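Local atomic coordinates of RNA-binding protein HI_1333 (Haemophilus influenzae, PDB entry 1JO0), a protein that probably binds RNA, as a small single-domain member of the CRS1/YhbY (CRM) family. Residues L46-V51 with I81-R86. Sequence-based numbering, arbitrary orientation.
Sequences LIKVKV and ILVLYR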
loop_
_atom_site.group_PDB
_atom_site.type_symbol
_atom_site.label_atom_id
_atom_site.label_comp_id
_atom_site.label_asym_id
_atom_site.label_seq_id
_atom_site.Cartn_x
_atom_site.Cartn_y
_atom_site.Cartn_z
ATOM N N LEU A 46 2.612 -5.384 -4.727
ATOM C CA LEU A 46 1.904 -4.132 -5.042
ATOM C C LEU A 46 0.464 -4.269 -4.613
ATOM O O LEU A 46 -0.209 -5.186 -5.083
ATOM C CB LEU A 46 1.945 -3.835 -6.523
ATOM C CG LEU A 46 1.240 -2.559 -6.999
ATOM C CD1 LEU A 46 1.871 -1.317 -6.385
ATOM C CD2 LEU A 46 1.258 -2.504 -8.502
ATOM N N ILE A 47 0.015 -3.391 -3.723
ATOM C CA ILE A 47 -1.338 -3.482 -3.179
ATOM C C ILE A 47 -2.013 -2.103 -3.135
ATOM O O ILE A 47 -1.342 -1.066 -3.015
ATOM C CB ILE A 47 -1.368 -4.127 -1.767
ATOM C CG1 ILE A 47 -0.738 -3.235 -0.694
ATOM C CG2 ILE A 47 -0.735 -5.522 -1.823
ATOM C CD1 ILE A 47 -0.978 -3.774 0.701
ATOM N N LYS A 48 -3.328 -2.177 -3.136
ATOM C CA LYS A 48 -4.197 -1.027 -2.854
ATOM C C LYS A 48 -4.975 -1.284 -1.571
ATOM O O LYS A 48 -5.573 -2.314 -1.397
ATOM C CB LYS A 48 -5.184 -0.860 -3.972
ATOM C CG LYS A 48 -4.750 -0.039 -5.129
ATOM C CD LYS A 48 -5.973 0.196 -6.058
ATOM C CE LYS A 48 -5.513 0.995 -7.203
ATOM N NZ LYS A 48 -6.543 0.998 -8.250
ATOM N N VAL A 49 -4.939 -0.285 -0.686
ATOM C CA VAL A 49 -5.617 -0.329 0.601
ATOM C C VAL A 49 -6.631 0.813 0.574
ATOM O O VAL A 49 -6.292 1.971 0.294
ATOM C CB VAL A 49 -4.645 -0.131 1.786
ATOM C CG1 VAL A 49 -5.383 -0.107 3.112
ATOM C CG2 VAL A 49 -3.579 -1.207 1.765
ATOM N N LYS A 50 -7.889 0.501 0.817
ATOM C CA LYS A 50 -8.949 1.489 0.826
ATOM C C LYS A 50 -9.093 2.060 2.229
ATOM O O LYS A 50 -9.199 1.305 3.199
ATOM C CB LYS A 50 -10.289 0.914 0.343
ATOM C CG LYS A 50 -11.355 1.955 0.047
ATOM C CD LYS A 50 -12.548 1.309 -0.666
ATOM C CE LYS A 50 -13.765 2.208 -0.690
ATOM N NZ LYS A 50 -14.098 2.748 -2.027
ATOM N N VAL A 51 -9.090 3.391 2.321
ATOM C CA VAL A 51 -9.179 4.114 3.562
ATOM C C VAL A 51 -10.297 5.155 3.446
ATOM O O VAL A 51 -10.103 6.357 3.419
ATOM C CB VAL A 51 -7.847 4.761 3.977
ATOM C CG1 VAL A 51 -7.919 5.265 5.409
ATOM C CG2 VAL A 51 -6.715 3.760 3.789
ATOM N N ILE A 81 -7.610 5.890 -1.511
ATOM C CA ILE A 81 -6.833 4.711 -1.852
ATOM C C ILE A 81 -5.362 5.000 -1.570
ATOM O O ILE A 81 -4.792 6.029 -1.976
ATOM C CB ILE A 81 -6.964 4.332 -3.339
ATOM C CG1 ILE A 81 -8.402 4.013 -3.737
ATOM C CG2 ILE A 81 -6.017 3.222 -3.754
ATOM C CD1 ILE A 81 -8.907 2.738 -3.110
ATOM N N LEU A 82 -4.753 4.077 -0.882
ATOM C CA LEU A 82 -3.318 4.034 -0.675
ATOM C C LEU A 82 -2.704 2.914 -1.506
ATOM O O LEU A 82 -3.081 1.766 -1.316
ATOM C CB LEU A 82 -2.970 3.709 0.770
ATOM C CG LEU A 82 -3.599 4.533 1.899
ATOM C CD1 LEU A 82 -3.040 4.050 3.227
ATOM C CD2 LEU A 82 -3.378 6.003 1.648
ATOM N N VAL A 83 -1.748 3.233 -2.353
ATOM C CA VAL A 83 -1.051 2.227 -3.134
ATOM C C VAL A 83 0.330 2.030 -2.502
ATOM O O VAL A 83 1.059 3.023 -2.287
ATOM C CB VAL A 83 -0.905 2.668 -4.592
ATOM C CG1 VAL A 83 -0.226 1.542 -5.377
ATOM C CG2 VAL A 83 -2.255 3.050 -5.239
ATOM N N LEU A 84 0.664 0.800 -2.176
ATOM C CA LEU A 84 1.866 0.455 -1.425
ATOM C C LEU A 84 2.644 -0.648 -2.143
ATOM O O LEU A 84 2.012 -1.470 -2.831
ATOM C CB LEU A 84 1.526 -0.011 -0.032
ATOM C CG LEU A 84 0.759 0.934 0.870
ATOM C CD1 LEU A 84 0.111 0.186 2.017
ATOM C CD2 LEU A 84 1.708 1.977 1.389
ATOM N N TYR A 85 3.939 -0.701 -1.937
ATOM C CA TYR A 85 4.761 -1.740 -2.545
ATOM C C TYR A 85 5.851 -2.211 -1.612
ATOM O O TYR A 85 6.544 -1.380 -1.017
ATOM C CB TYR A 85 5.384 -1.261 -3.856
ATOM C CG TYR A 85 6.383 -2.210 -4.466
ATOM C CD1 TYR A 85 5.977 -3.289 -5.259
ATOM C CD2 TYR A 85 7.755 -2.057 -4.286
ATOM C CE1 TYR A 85 6.919 -4.150 -5.812
ATOM C CE2 TYR A 85 8.678 -2.906 -4.841
ATOM C CZ TYR A 85 8.265 -3.954 -5.607
ATOM O OH TYR A 85 9.180 -4.799 -6.171
ATOM N N ARG A 86 6.033 -3.531 -1.519
ATOM C CA ARG A 86 7.211 -4.050 -0.836
ATOM C C ARG A 86 7.738 -5.261 -1.626
ATOM O O ARG A 86 6.901 -6.118 -1.951
ATOM C CB ARG A 86 6.887 -4.480 0.575
ATOM C CG ARG A 86 8.093 -4.807 1.431
ATOM C CD ARG A 86 7.688 -5.152 2.841
ATOM N NE ARG A 86 6.982 -6.410 2.960
ATOM C CZ ARG A 86 6.255 -6.793 4.001
ATOM N NH1 ARG A 86 6.074 -5.999 5.058
ATOM N NH2 ARG A 86 5.689 -7.998 3.949
#
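Ile47 and Leu84 face each other as a hydrogen-bonded pair of antiparallel strands. Ile47 N donates to Leu84 O at 2.9 Å, and Leu84 N returns a bond to Ile47 O. Val49 and Leu82 repeat the exchange two residues on, where the bond from Leu82 N to Val49 O is almost straight (178°). CA-H groups of Leu46, Lys48, Ile81 and Val83, the residues of the non-hydrogen-bonded pairs, add contacts to the same oxygens, among them Val83 CA to Ile47 O at 3.3 Å.

Lys48 reaches over Ile81 on the face that also carries Leu46, Val83 and Tyr85. Its CB is 4.2 Å from Ile81 CG2. Lys48 CG touches two methyls, Ile81 CG2 at 3.8 Å and Val83 CG2 slightly farther off. CD and CE continue past Ile81 CG2, since the chain is extended beyond CG. NZ leaves the pair and hydrogen-bonds Leu18 O and a glycerol, probably from the crystallisation liquor.

The two strands are the central pair of the four-stranded mixed sheet of the CRM domain, an alpha/beta fold with helices on both faces. Helix 5-15 packs on Leu46, Val83 and Tyr85. Helix 56-70 covers Leu82 and Leu84 on the other face and also touches Val51.

Leu46 has CG anti to the backbone N (chi1 180°), and its CD1 meets Val83 CG1 at 3.7 Å. On the opposite face Ile47 CG1 lies between its backbone N and carbonyl carbon (chi1 69°) and packs on Leu84 CB. Val49 CG2 touches Leu84 CD1 at 4.0 Å. Farther along, in the conformers given, Val51 CG2 lies near Leu82 CG and CD1, but both side chains are also modelled in a second position.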